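Local coordinates for extracellular solute-binding protein, family 1 (Bifidobacterium longum subsp. infantis ATCC 15697, PDB 3QUF) that probably captures a solute, perhaps a sugar, outside the cell and delivers it to an ABC-type importer, as family 1 solute-binding proteins do, at residues W294-P299 / F367-W372; A136-F141 / G338-S343; F142-I147 / S275-G280; D154-T159 / P283-S288. All blocks are in the same frame, centred on the assembly; numbering follows the deposited sequence.

Contact 1: W294-P299 / F367-W372; sequences WINGGP and FYWVNW
A short parallel pairing at the start of strand 295-305, in the mixed sheet of this solute-binding protein, joins Ile295 to Phe367 and Asn296 to Tyr368. Two backbone bonds define it: Tyr368 N donates to Ile295 O at 3.2 Å, and Gly297 N to Tyr368 O at 3.0 Å, the latter donor standing well above the carbonyl plane, 65° out of it. Phe367, with chi1 at 61°, sets its CB against Ile295 CG1 at 3.6 Å and brings the ring edge at CD2 to Gly297 C. At the backbone angles of Gly297 a CB would collide with the carbonyl O of Asn296 and crowd Phe367 CB, so the site suits glycine. The Asn296 amide stands 75° from the Trp369 ring plane, its OD1 3.6 Å from CZ3 at the ring edge. OD1 also accepts from Arg263 NE, while ND2 donates to Gly188 O and to a water 3.0 Å away; this water also donates to Ile295 O and Tyr368 O. A leucine here would probably leave Arg263 NE without this acceptor and Gly188 O without this donor, and cost the water one of its three contacts. Buried polar atoms on both strands are thus satisfied through one shared water as well as by direct bonds.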
loop_
_atom_site.group_PDB
_atom_site.type_symbol
_atom_site.label_atom_id
_atom_site.label_comp_id
_atom_site.label_asym_id
_atom_site.label_seq_id
_atom_site.Cartn_x
_atom_site.Cartn_y
_atom_site.Cartn_z
ATOM N N TRP A 294 9.684 -2.755 -9.190
ATOM C CA TRP A 294 8.888 -2.018 -8.204
ATOM C C TRP A 294 8.634 -2.905 -6.978
ATOM O O TRP A 294 8.777 -4.119 -7.026
ATOM C CB TRP A 294 7.551 -1.563 -8.816
ATOM C CG TRP A 294 7.714 -0.365 -9.704
ATOM C CD1 TRP A 294 8.463 -0.307 -10.830
ATOM C CD2 TRP A 294 7.212 0.940 -9.489
ATOM N NE1 TRP A 294 8.485 0.959 -11.331
ATOM C CE2 TRP A 294 7.701 1.752 -10.545
ATOM C CE3 TRP A 294 6.418 1.529 -8.504
ATOM C CZ2 TRP A 294 7.386 3.104 -10.651
ATOM C CZ3 TRP A 294 6.090 2.850 -8.629
ATOM C CH2 TRP A 294 6.617 3.644 -9.692
ATOM N N ILE A 295 8.227 -2.269 -5.881
ATOM C CA ILE A 295 7.732 -2.977 -4.710
ATOM C C ILE A 295 6.264 -2.623 -4.510
ATOM O O ILE A 295 5.717 -1.709 -5.131
ATOM C CB ILE A 295 8.582 -2.711 -3.445
ATOM C CG1 ILE A 295 8.469 -1.255 -2.998
ATOM C CG2 ILE A 295 10.029 -3.128 -3.693
ATOM C CD1 ILE A 295 9.227 -0.911 -1.748
ATOM N N ASN A 296 5.604 -3.397 -3.673
ATOM C CA ASN A 296 4.284 -3.032 -3.237
ATOM C C ASN A 296 4.407 -1.966 -2.134
ATOM O O ASN A 296 5.315 -1.978 -1.297
ATOM C CB ASN A 296 3.537 -4.208 -2.569
ATOM C CG ASN A 296 3.162 -5.387 -3.500
ATOM O OD1 ASN A 296 2.889 -6.490 -2.984
ATOM N ND2 ASN A 296 3.132 -5.198 -4.819
ATOM N N GLY A 297 3.407 -1.108 -2.044
ATOM C CA GLY A 297 3.307 -0.238 -0.892
ATOM C C GLY A 297 2.297 0.859 -1.109
ATOM O O GLY A 297 1.753 1.052 -2.205
ATOM N N GLY A 298 2.038 1.585 -0.040
ATOM C CA GLY A 298 1.084 2.682 -0.107
ATOM C C GLY A 298 1.079 3.441 1.197
ATOM O O GLY A 298 1.710 3.011 2.176
ATOM N N PRO A 299 0.388 4.599 1.223
ATOM C CA PRO A 299 0.306 5.392 2.411
ATOM C C PRO A 299 -0.544 4.691 3.489
ATOM O O PRO A 299 -1.575 4.103 3.180
ATOM C CB PRO A 299 -0.371 6.686 1.903
ATOM C CG PRO A 299 -1.334 6.180 0.870
ATOM C CD PRO A 299 -0.469 5.145 0.147
ATOM N N PHE A 367 7.124 2.322 -5.260
ATOM C CA PHE A 367 6.166 1.480 -4.581
ATOM C C PHE A 367 4.761 1.850 -5.051
ATOM O O PHE A 367 4.470 3.025 -5.343
ATOM C CB PHE A 367 6.282 1.593 -3.055
ATOM C CG PHE A 367 6.021 2.991 -2.501
ATOM C CD1 PHE A 367 7.055 3.901 -2.374
ATOM C CD2 PHE A 367 4.763 3.334 -2.029
ATOM C CE1 PHE A 367 6.828 5.158 -1.861
ATOM C CE2 PHE A 367 4.518 4.599 -1.507
ATOM C CZ PHE A 367 5.566 5.498 -1.409
ATOM N N TYR A 368 3.877 0.864 -5.095
ATOM C CA TYR A 368 2.535 1.083 -5.591
ATOM C C TYR A 368 1.589 0.018 -5.051
ATOM O O TYR A 368 2.011 -1.082 -4.754
ATOM C CB TYR A 368 2.513 1.071 -7.134
ATOM C CG TYR A 368 1.168 1.374 -7.726
ATOM C CD1 TYR A 368 0.572 2.605 -7.512
ATOM C CD2 TYR A 368 0.438 0.402 -8.446
ATOM C CE1 TYR A 368 -0.668 2.922 -8.029
ATOM C CE2 TYR A 368 -0.750 0.712 -9.015
ATOM C CZ TYR A 368 -1.333 1.981 -8.774
ATOM O OH TYR A 368 -2.555 2.320 -9.274
ATOM N N TRP A 369 0.321 0.385 -4.964
ATOM C CA TRP A 369 -0.777 -0.519 -4.703
ATOM C C TRP A 369 -1.996 0.038 -5.450
ATOM O O TRP A 369 -2.115 1.249 -5.615
ATOM C CB TRP A 369 -1.046 -0.613 -3.185
ATOM C CG TRP A 369 -1.930 -1.782 -2.847
ATOM C CD1 TRP A 369 -3.223 -1.740 -2.390
ATOM C CD2 TRP A 369 -1.577 -3.166 -2.931
ATOM N NE1 TRP A 369 -3.699 -3.021 -2.199
ATOM C CE2 TRP A 369 -2.707 -3.911 -2.541
ATOM C CE3 TRP A 369 -0.421 -3.852 -3.340
ATOM C CZ2 TRP A 369 -2.705 -5.298 -2.520
ATOM C CZ3 TRP A 369 -0.427 -5.210 -3.317
ATOM C CH2 TRP A 369 -1.569 -5.928 -2.913
ATOM N N VAL A 370 -2.880 -0.835 -5.927
ATOM C CA VAL A 370 -4.097 -0.369 -6.610
ATOM C C VAL A 370 -5.117 0.102 -5.555
ATOM O O VAL A 370 -5.768 -0.722 -4.889
ATOM C CB VAL A 370 -4.712 -1.421 -7.517
ATOM C CG1 VAL A 370 -5.957 -0.845 -8.234
ATOM C CG2 VAL A 370 -3.691 -1.868 -8.650
ATOM N N ASN A 371 -5.247 1.407 -5.416
ATOM C CA ASN A 371 -6.132 2.025 -4.415
ATOM C C ASN A 371 -7.315 2.626 -5.171
ATOM O O ASN A 371 -7.324 3.810 -5.565
ATOM C CB ASN A 371 -5.358 3.055 -3.563
ATOM C CG ASN A 371 -4.402 2.411 -2.587
ATOM O OD1 ASN A 371 -3.184 2.708 -2.560
ATOM N ND2 ASN A 371 -4.925 1.542 -1.793
ATOM N N TRP A 372 -8.322 1.806 -5.441
ATOM C CA TRP A 372 -9.408 2.193 -6.320
ATOM C C TRP A 372 -10.112 3.457 -5.786
ATOM O O TRP A 372 -10.413 3.513 -4.602
ATOM C CB TRP A 372 -10.477 1.129 -6.385
ATOM C CG TRP A 372 -9.971 -0.296 -6.407
ATOM C CD1 TRP A 372 -9.730 -1.079 -5.335
ATOM C CD2 TRP A 372 -9.680 -1.092 -7.559
ATOM N NE1 TRP A 372 -9.300 -2.318 -5.734
ATOM C CE2 TRP A 372 -9.272 -2.354 -7.099
ATOM C CE3 TRP A 372 -9.774 -0.882 -8.932
ATOM C CZ2 TRP A 372 -8.954 -3.394 -7.962
ATOM C CZ3 TRP A 372 -9.437 -1.918 -9.781
ATOM C CH2 TRP A 372 -9.018 -3.130 -9.296
HETATM O O HOH W 1 3.487 -2.820 -6.543
HETATM O O HOH W 2 0.401 3.091 -3.558
#

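Contact 2: A136-F141 / G338-S343; sequences AWVGAF and GTLSLS
Ala136 N donates to Leu340 O at 2.8 Å, the shortest polar bond across the two segments, with the donor in the carbonyl plane though the angle at hydrogen is only 136°. The return bond, from Leu340 N to Ala136 O, is 2.9 Å long and almost straight at 177°. The pair of reciprocal bonds identifies Ala136 and Leu340 as an antiparallel hydrogen-bonded pair. Ala136 O is also approached by a carbon, Thr339 CB, at 3.3 Å. By this pairing the two-residue strand 340-341, which follows helix 327-337 through the positive-phi Gly338, is added to the long strand 135-144 of the central mixed sheet. Apolar groups meet at two points beside the backbone bonds. Leu340 holds CG anti to its carbonyl carbon (chi1 -60°) and extends onward, which carries CD1 to the fork of Val138, 3.9 Å from CG1 and nearly as close to CG2; the two side chains cross at about a right angle. Farther along, Leu342 turns its CD2 branch back to Ala136 CB at 3.8 Å. Phe362 of helix 355-362 touches Ala136, Val138, Leu340 and Leu342, so both apolar meetings share one aromatic neighbour. At the end of the strand the chain bends in an ST turn, where Ser341 OG accepts from Ser343 N at 3.0 Å. The hydroxyl of Ser341 is further hydrogen-bonded to Tyr346 O, and that of Ser343 to Asn325 and Lys345.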
loop_
_atom_site.group_PDB
_atom_site.type_symbol
_atom_site.label_atom_id
_atom_site.label_comp_id
_atom_site.label_asym_id
_atom_site.label_seq_id
_atom_site.Cartn_x
_atom_site.Cartn_y
_atom_site.Cartn_z
ATOM N N ALA A 136 3.965 4.803 5.566
ATOM C CA ALA A 136 3.658 3.875 4.490
ATOM C C ALA A 136 4.020 2.475 4.920
ATOM O O ALA A 136 4.840 2.250 5.806
ATOM C CB ALA A 136 4.437 4.237 3.221
ATOM N N TRP A 137 3.399 1.532 4.252
ATOM C CA TRP A 137 3.779 0.141 4.326
ATOM C C TRP A 137 4.393 -0.285 3.000
ATOM O O TRP A 137 4.147 0.353 1.964
ATOM C CB TRP A 137 2.534 -0.696 4.596
ATOM C CG TRP A 137 1.518 -0.664 3.481
ATOM C CD1 TRP A 137 0.485 0.228 3.304
ATOM C CD2 TRP A 137 1.443 -1.563 2.363
ATOM N NE1 TRP A 137 -0.187 -0.027 2.140
ATOM C CE2 TRP A 137 0.349 -1.148 1.561
ATOM C CE3 TRP A 137 2.174 -2.683 1.978
ATOM C CZ2 TRP A 137 0.017 -1.789 0.382
ATOM C CZ3 TRP A 137 1.828 -3.336 0.791
ATOM C CH2 TRP A 137 0.766 -2.881 0.013
ATOM N N VAL A 138 5.130 -1.390 3.041
ATOM C CA VAL A 138 5.715 -1.975 1.844
ATOM C C VAL A 138 5.605 -3.486 1.838
ATOM O O VAL A 138 5.420 -4.136 2.881
ATOM C CB VAL A 138 7.170 -1.568 1.679
ATOM C CG1 VAL A 138 7.289 -0.056 1.486
ATOM C CG2 VAL A 138 8.013 -2.090 2.839
ATOM N N GLY A 139 5.676 -4.054 0.645
ATOM C CA GLY A 139 5.707 -5.492 0.464
ATOM C C GLY A 139 6.628 -5.831 -0.704
ATOM O O GLY A 139 6.816 -5.023 -1.628
ATOM N N ALA A 140 7.154 -7.049 -0.699
ATOM C CA ALA A 140 8.148 -7.448 -1.707
ATOM C C ALA A 140 8.284 -8.966 -1.737
ATOM O O ALA A 140 7.503 -9.663 -1.082
ATOM C CB ALA A 140 9.510 -6.759 -1.392
ATOM N N PHE A 141 9.224 -9.479 -2.523
ATOM C CA PHE A 141 9.445 -10.906 -2.622
ATOM C C PHE A 141 10.501 -11.343 -1.603
ATOM O O PHE A 141 11.609 -10.767 -1.523
ATOM C CB PHE A 141 9.918 -11.312 -4.019
ATOM C CG PHE A 141 8.825 -11.744 -4.999
ATOM C CD1 PHE A 141 7.556 -12.140 -4.618
ATOM C CD2 PHE A 141 9.147 -11.806 -6.366
ATOM C CE1 PHE A 141 6.635 -12.573 -5.552
ATOM C CE2 PHE A 141 8.255 -12.284 -7.278
ATOM C CZ PHE A 141 6.995 -12.660 -6.888
ATOM N N GLY A 338 4.663 0.363 13.258
ATOM C CA GLY A 338 5.463 -0.535 12.430
ATOM C C GLY A 338 5.553 -0.166 10.945
ATOM O O GLY A 338 5.668 -1.039 10.070
ATOM N N THR A 339 5.506 1.120 10.656
ATOM C CA THR A 339 5.498 1.622 9.296
ATOM C C THR A 339 6.754 2.411 8.989
ATOM O O THR A 339 7.636 2.577 9.858
ATOM C CB THR A 339 4.259 2.477 9.088
ATOM O OG1 THR A 339 4.182 3.428 10.142
ATOM C CG2 THR A 339 2.976 1.586 9.051
ATOM N N LEU A 340 6.859 2.851 7.739
ATOM C CA LEU A 340 7.982 3.639 7.277
ATOM C C LEU A 340 7.571 5.091 7.101
ATOM O O LEU A 340 6.465 5.404 6.704
ATOM C CB LEU A 340 8.492 3.117 5.933
ATOM C CG LEU A 340 8.976 1.673 5.926
ATOM C CD1 LEU A 340 9.409 1.271 4.486
ATOM C CD2 LEU A 340 10.111 1.430 6.883
ATOM N N SER A 341 8.499 6.000 7.374
ATOM C CA SER A 341 8.215 7.413 7.215
ATOM C C SER A 341 8.199 7.823 5.740
ATOM O O SER A 341 9.129 7.461 4.982
ATOM C CB SER A 341 9.295 8.230 7.948
ATOM O OG SER A 341 9.228 9.592 7.594
ATOM N N LEU A 342 7.216 8.641 5.351
ATOM C CA LEU A 342 7.227 9.303 4.050
ATOM C C LEU A 342 7.877 10.692 4.036
ATOM O O LEU A 342 7.849 11.388 3.010
ATOM C CB LEU A 342 5.796 9.386 3.518
ATOM C CG LEU A 342 5.157 8.086 3.084
ATOM C CD1 LEU A 342 3.666 8.363 2.744
ATOM C CD2 LEU A 342 5.864 7.504 1.806
ATOM N N SER A 343 8.460 11.118 5.142
ATOM C CA SER A 343 9.019 12.452 5.279
ATOM C C SER A 343 10.514 12.397 5.499
ATOM O O SER A 343 11.024 11.586 6.273
ATOM C CB SER A 343 8.376 13.180 6.447
ATOM O OG SER A 343 9.014 14.434 6.679
#

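Contact 3: F142-I147 / S275-G280; sequences FYNKDI and SDIDFG
Strands 135-144 and 279-282 run antiparallel here, Tyr143 and Gly280 forming a hydrogen-bonded pair with both N-to-O distances (Tyr143 N to Gly280 O, Gly280 N to Tyr143 O) at 2.9 Å, and Asn144 facing Phe279 as the next, non-hydrogen-bonded pair. Lys145 N adds a bond to Asp278 O at 2.9 Å, nearly along the C=O axis, where the first strand passes into helix 145-150. The Tyr143 ring, with CG between N and the carbonyl carbon (chi1 64°), receives Gly280 CA over one face in a CH-pi contact, 3.9 Å from the centroid; a CB on Gly280 would clash with Tyr143 CZ. An alanine in place of Tyr143 would probably open a gap over Gly280 CA and leave Phe156 without one of its aromatic neighbours. Phe142 and Phe279 run next to each other in the same direction, CD2 to CD2 4.0 Å. Asn144 is the helix N-cap: its OD1 accepts from Ile147 N at 3.3 Å and more weakly from Asp146 N, while its side chain crosses that of Ile277 at about a right angle, CG against CG2. Asp278 OD1 touches Lys145 CD at 3.6 Å, the two side chains slanting across each other, and is 4.4 Å from Lys145 NZ, beyond a salt bridge. Charge attraction at this exposed end is therefore likely to be modest beside the backbone bonds and the cap.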
loop_
_atom_site.group_PDB
_atom_site.type_symbol
_atom_site.label_atom_id
_atom_site.label_comp_id
_atom_site.label_asym_id
_atom_site.label_seq_id
_atom_site.Cartn_x
_atom_site.Cartn_y
_atom_site.Cartn_z
ATOM N N PHE A 142 10.160 -12.353 -0.825
ATOM C CA PHE A 142 11.070 -12.987 0.101
ATOM C C PHE A 142 11.420 -14.331 -0.523
ATOM O O PHE A 142 10.527 -15.025 -1.000
ATOM C CB PHE A 142 10.390 -13.145 1.464
ATOM C CG PHE A 142 10.229 -11.851 2.221
ATOM C CD1 PHE A 142 9.421 -10.798 1.719
ATOM C CD2 PHE A 142 10.910 -11.649 3.411
ATOM C CE1 PHE A 142 9.306 -9.594 2.395
ATOM C CE2 PHE A 142 10.780 -10.458 4.111
ATOM C CZ PHE A 142 9.985 -9.420 3.613
ATOM N N TYR A 143 12.709 -14.656 -0.580
ATOM C CA TYR A 143 13.151 -15.895 -1.246
ATOM C C TYR A 143 14.133 -16.733 -0.440
ATOM O O TYR A 143 14.878 -16.217 0.394
ATOM C CB TYR A 143 13.706 -15.611 -2.663
ATOM C CG TYR A 143 14.960 -14.762 -2.694
ATOM C CD1 TYR A 143 14.874 -13.380 -2.649
ATOM C CD2 TYR A 143 16.219 -15.352 -2.771
ATOM C CE1 TYR A 143 16.013 -12.584 -2.683
ATOM C CE2 TYR A 143 17.367 -14.574 -2.791
ATOM C CZ TYR A 143 17.260 -13.202 -2.754
ATOM O OH TYR A 143 18.389 -12.432 -2.781
ATOM N N ASN A 144 14.082 -18.035 -0.688
ATOM C CA ASN A 144 14.915 -19.020 0.002
ATOM C C ASN A 144 16.194 -19.167 -0.835
ATOM O O ASN A 144 16.180 -19.740 -1.938
ATOM C CB ASN A 144 14.141 -20.335 0.116
ATOM C CG ASN A 144 14.941 -21.428 0.820
ATOM O OD1 ASN A 144 16.169 -21.418 0.781
ATOM N ND2 ASN A 144 14.244 -22.379 1.436
ATOM N N LYS A 145 17.284 -18.598 -0.335
ATOM C CA LYS A 145 18.537 -18.570 -1.081
ATOM C C LYS A 145 19.047 -19.965 -1.476
ATOM O O LYS A 145 19.649 -20.135 -2.548
ATOM C CB LYS A 145 19.607 -17.833 -0.279
ATOM C CG LYS A 145 19.326 -16.357 -0.089
ATOM C CD LYS A 145 20.415 -15.694 0.720
ATOM C CE LYS A 145 20.318 -14.192 0.637
ATOM N NZ LYS A 145 21.478 -13.486 1.263
ATOM N N ASP A 146 18.780 -20.959 -0.633
ATOM C CA ASP A 146 19.238 -22.342 -0.880
ATOM C C ASP A 146 18.484 -22.992 -2.009
ATOM O O ASP A 146 19.095 -23.649 -2.853
ATOM C CB ASP A 146 19.105 -23.175 0.388
ATOM C CG ASP A 146 20.043 -22.692 1.481
ATOM O OD1 ASP A 146 21.159 -22.224 1.133
ATOM O OD2 ASP A 146 19.677 -22.754 2.682
ATOM N N ILE A 147 17.166 -22.803 -2.042
ATOM C CA ILE A 147 16.366 -23.305 -3.151
ATOM C C ILE A 147 16.813 -22.626 -4.454
ATOM O O ILE A 147 17.008 -23.303 -5.472
ATOM C CB ILE A 147 14.861 -23.131 -2.922
ATOM C CG1 ILE A 147 14.393 -23.985 -1.737
ATOM C CG2 ILE A 147 14.085 -23.483 -4.181
ATOM C CD1 ILE A 147 12.932 -23.796 -1.382
ATOM N N SER A 275 13.112 -18.690 11.828
ATOM C CA SER A 275 13.115 -19.909 11.050
ATOM C C SER A 275 14.537 -20.304 10.688
ATOM O O SER A 275 15.476 -19.550 10.924
ATOM C CB SER A 275 12.272 -19.729 9.759
ATOM O OG SER A 275 13.014 -19.025 8.781
ATOM N N ASP A 276 14.663 -21.483 10.089
ATOM C CA ASP A 276 15.924 -22.006 9.583
ATOM C C ASP A 276 16.253 -21.517 8.176
ATOM O O ASP A 276 17.244 -21.968 7.592
ATOM C CB ASP A 276 15.846 -23.541 9.488
ATOM C CG ASP A 276 15.800 -24.213 10.824
ATOM O OD1 ASP A 276 15.953 -23.507 11.853
ATOM O OD2 ASP A 276 15.624 -25.468 10.837
ATOM N N ILE A 277 15.418 -20.652 7.605
ATOM C CA ILE A 277 15.607 -20.272 6.213
ATOM C C ILE A 277 16.633 -19.145 6.044
ATOM O O ILE A 277 16.530 -18.095 6.669
ATOM C CB ILE A 277 14.290 -19.802 5.544
ATOM C CG1 ILE A 277 13.157 -20.813 5.785
ATOM C CG2 ILE A 277 14.537 -19.568 4.034
ATOM C CD1 ILE A 277 13.474 -22.240 5.353
ATOM N N ASP A 278 17.607 -19.383 5.173
ATOM C CA ASP A 278 18.493 -18.332 4.706
ATOM C C ASP A 278 17.728 -17.586 3.599
ATOM O O ASP A 278 17.713 -18.026 2.467
ATOM C CB ASP A 278 19.784 -18.931 4.149
ATOM C CG ASP A 278 20.844 -17.871 3.824
ATOM O OD1 ASP A 278 20.641 -16.695 4.186
ATOM O OD2 ASP A 278 21.880 -18.240 3.201
ATOM N N PHE A 279 17.091 -16.499 3.966
ATOM C CA PHE A 279 16.201 -15.764 3.029
ATOM C C PHE A 279 16.764 -14.412 2.583
ATOM O O PHE A 279 17.476 -13.753 3.320
ATOM C CB PHE A 279 14.813 -15.581 3.655
ATOM C CG PHE A 279 14.754 -14.539 4.758
ATOM C CD1 PHE A 279 15.069 -14.876 6.070
ATOM C CD2 PHE A 279 14.398 -13.229 4.486
ATOM C CE1 PHE A 279 15.021 -13.910 7.079
ATOM C CE2 PHE A 279 14.344 -12.259 5.487
ATOM C CZ PHE A 279 14.657 -12.609 6.792
ATOM N N GLY A 280 16.408 -13.996 1.365
ATOM C CA GLY A 280 16.695 -12.647 0.911
ATOM C C GLY A 280 15.406 -11.945 0.550
ATOM O O GLY A 280 14.345 -12.563 0.573
HETATM O O HOH W 3 17.642 -21.590 3.262
#

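Contact 4: D154-T159 / P283-S288; sequences DKFPKT and PFPAYS
Phe156 presents its ring edge to Pro285, CE2 standing 4.2 Å from CG of the proline near the plane of the ring. The meeting joins two irregular loops: one connects helix 145-150 to helix 160-172, the other leads from strand 279-282 to strand 295-305. The CB of Phe156 points toward the 283-288 loop, and with CG on the far side from the backbone N (chi1 -158°) the ring edge reaches Pro285. One face of that ring carries CD of the following Pro157, 3.4 Å above the plane and offset toward the rim, so the aromatic group has a proline over its face and another at its edge. Tyr143 and Phe141 are further aromatic neighbours.

Pro285 also turns CB to the backbone of Thr159, 3.4 Å from the carbonyl carbon, and its ring touches Trp160 and Phe163 of helix 160-172. The proline is thus packed between Phe156 and the start of that helix. Thr159 is the N-cap residue of the helix; its CB bond leads away from the other loop, yet CB is 3.9 Å from Ala286 O.

The loops are fastened by one direct hydrogen bond, from Ala286 N to Lys158 O, 2.8 Å long and close to linear at 176°. Lys158 O accepts a second bond from Gln293 NE2, and Ala286 CB rests against the same oxygen. Nearer Phe156, a single water spans the loops, donating to Pro157 O at 2.8 Å and to Pro283 O at 3.0 Å.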
loop_
_atom_site.group_PDB
_atom_site.type_symbol
_atom_site.label_atom_id
_atom_site.label_comp_id
_atom_site.label_asym_id
_atom_site.label_seq_id
_atom_site.Cartn_x
_atom_site.Cartn_y
_atom_site.Cartn_z
ATOM N N ASP A 154 22.270 -17.279 -7.949
ATOM C CA ASP A 154 22.903 -16.651 -6.792
ATOM C C ASP A 154 22.297 -15.272 -6.520
ATOM O O ASP A 154 22.572 -14.671 -5.479
ATOM C CB ASP A 154 24.422 -16.521 -6.993
ATOM C CG ASP A 154 24.823 -15.218 -7.675
ATOM O OD1 ASP A 154 24.643 -15.102 -8.910
ATOM O OD2 ASP A 154 25.326 -14.315 -6.964
ATOM N N LYS A 155 21.484 -14.777 -7.471
ATOM C CA LYS A 155 20.819 -13.481 -7.389
ATOM C C LYS A 155 19.368 -13.642 -7.853
ATOM O O LYS A 155 19.042 -14.538 -8.644
ATOM C CB LYS A 155 21.503 -12.472 -8.309
ATOM C CG LYS A 155 22.853 -11.937 -7.792
ATOM C CD LYS A 155 23.642 -11.221 -8.907
ATOM C CE LYS A 155 23.029 -9.855 -9.296
ATOM N NZ LYS A 155 23.108 -8.840 -8.194
ATOM N N PHE A 156 18.501 -12.761 -7.379
ATOM C CA PHE A 156 17.102 -12.860 -7.739
ATOM C C PHE A 156 16.873 -12.323 -9.143
ATOM O O PHE A 156 17.435 -11.288 -9.491
ATOM C CB PHE A 156 16.223 -12.117 -6.740
ATOM C CG PHE A 156 14.815 -12.598 -6.754
ATOM C CD1 PHE A 156 14.463 -13.742 -6.070
ATOM C CD2 PHE A 156 13.856 -11.961 -7.521
ATOM C CE1 PHE A 156 13.174 -14.229 -6.120
ATOM C CE2 PHE A 156 12.577 -12.449 -7.588
ATOM C CZ PHE A 156 12.225 -13.591 -6.877
ATOM N N PRO A 157 16.019 -13.001 -9.928
ATOM C CA PRO A 157 15.659 -12.523 -11.257
ATOM C C PRO A 157 15.220 -11.066 -11.321
ATOM O O PRO A 157 14.391 -10.620 -10.504
ATOM C CB PRO A 157 14.502 -13.445 -11.652
ATOM C CG PRO A 157 14.822 -14.699 -11.048
ATOM C CD PRO A 157 15.439 -14.332 -9.684
ATOM N N LYS A 158 15.748 -10.356 -12.310
ATOM C CA LYS A 158 15.440 -8.967 -12.527
ATOM C C LYS A 158 14.166 -8.747 -13.346
ATOM O O LYS A 158 13.509 -7.748 -13.144
ATOM C CB LYS A 158 16.627 -8.267 -13.174
ATOM C CG LYS A 158 17.751 -8.067 -12.173
ATOM C CD LYS A 158 18.915 -7.295 -12.801
ATOM C CE LYS A 158 20.041 -7.070 -11.780
ATOM N NZ LYS A 158 19.504 -6.741 -10.422
ATOM N N THR A 159 13.830 -9.669 -14.258
ATOM C CA THR A 159 12.657 -9.512 -15.096
ATOM C C THR A 159 11.705 -10.663 -14.913
ATOM O O THR A 159 12.086 -11.744 -14.509
ATOM C CB THR A 159 13.048 -9.434 -16.578
ATOM O OG1 THR A 159 13.587 -10.703 -16.984
ATOM C CG2 THR A 159 14.083 -8.321 -16.794
ATOM N N PRO A 283 12.861 -6.778 -4.857
ATOM C CA PRO A 283 11.674 -6.206 -5.457
ATOM C C PRO A 283 11.038 -7.194 -6.440
ATOM O O PRO A 283 11.640 -8.234 -6.785
ATOM C CB PRO A 283 12.231 -4.987 -6.221
ATOM C CG PRO A 283 13.596 -5.416 -6.618
ATOM C CD PRO A 283 14.102 -6.277 -5.479
ATOM N N PHE A 284 9.835 -6.890 -6.898
ATOM C CA PHE A 284 9.216 -7.749 -7.889
ATOM C C PHE A 284 9.959 -7.643 -9.215
ATOM O O PHE A 284 10.488 -6.573 -9.553
ATOM C CB PHE A 284 7.757 -7.404 -8.081
ATOM C CG PHE A 284 6.943 -7.629 -6.852
ATOM C CD1 PHE A 284 6.506 -8.892 -6.501
ATOM C CD2 PHE A 284 6.671 -6.572 -6.007
ATOM C CE1 PHE A 284 5.804 -9.096 -5.316
ATOM C CE2 PHE A 284 5.979 -6.768 -4.827
ATOM C CZ PHE A 284 5.532 -8.032 -4.491
ATOM N N PRO A 285 10.018 -8.737 -9.966
ATOM C CA PRO A 285 10.641 -8.665 -11.280
ATOM C C PRO A 285 9.975 -7.641 -12.186
ATOM O O PRO A 285 8.775 -7.397 -12.103
ATOM C CB PRO A 285 10.441 -10.063 -11.853
ATOM C CG PRO A 285 10.152 -10.941 -10.668
ATOM C CD PRO A 285 9.414 -10.051 -9.731
ATOM N N ALA A 286 10.777 -7.026 -13.033
ATOM C CA ALA A 286 10.269 -6.035 -13.950
ATOM C C ALA A 286 9.423 -6.644 -15.070
ATOM O O ALA A 286 9.647 -7.769 -15.522
ATOM C CB ALA A 286 11.436 -5.247 -14.573
ATOM N N TYR A 287 8.503 -5.843 -15.565
ATOM C CA TYR A 287 7.742 -6.188 -16.767
ATOM C C TYR A 287 8.638 -6.412 -17.983
ATOM O O TYR A 287 8.448 -7.376 -18.682
ATOM C CB TYR A 287 6.744 -5.094 -17.010
ATOM C CG TYR A 287 5.895 -5.219 -18.232
ATOM C CD1 TYR A 287 4.813 -6.097 -18.257
ATOM C CD2 TYR A 287 6.113 -4.404 -19.329
ATOM C CE1 TYR A 287 3.998 -6.192 -19.375
ATOM C CE2 TYR A 287 5.272 -4.467 -20.457
ATOM C CZ TYR A 287 4.233 -5.378 -20.462
ATOM O OH TYR A 287 3.370 -5.438 -21.541
ATOM N N SER A 288 9.640 -5.561 -18.201
ATOM C CA SER A 288 10.509 -5.692 -19.383
ATOM C C SER A 288 11.947 -5.216 -19.253
ATOM O O SER A 288 12.833 -5.783 -19.929
ATOM C CB SER A 288 9.873 -4.999 -20.606
ATOM O OG SER A 288 9.990 -3.596 -20.530
HETATM O O HOH W 4 13.731 -8.465 -8.856
#

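In the fold
Contacts 1 and 2 lie near the centre of the chain, contact 1 buried and contact 2 only partly so, and adjoin directly, since strands 295-305 and 135-144 are sheet neighbours and Asn296 O meets Gly139 N at 2.9 Å. Contact 3 uses the far end of strand 135-144, about 25 Å from contact 1 between centres, and is partly buried, with exposed charged side chains (Lys145, Asp146, Asp278). Contact 4 is largely buried yet has no regular strand pairing; it reaches contact 1 through the Trp294 and Phe284 backbones, contact 2 through Phe141 and contact 3 through Phe156. Pairing is parallel in contact 1 but antiparallel in contacts 2 and 3. Water bridges occur in contacts 1, 3 and 4, whereas contact 2 combines direct backbone bonds with aliphatic packing.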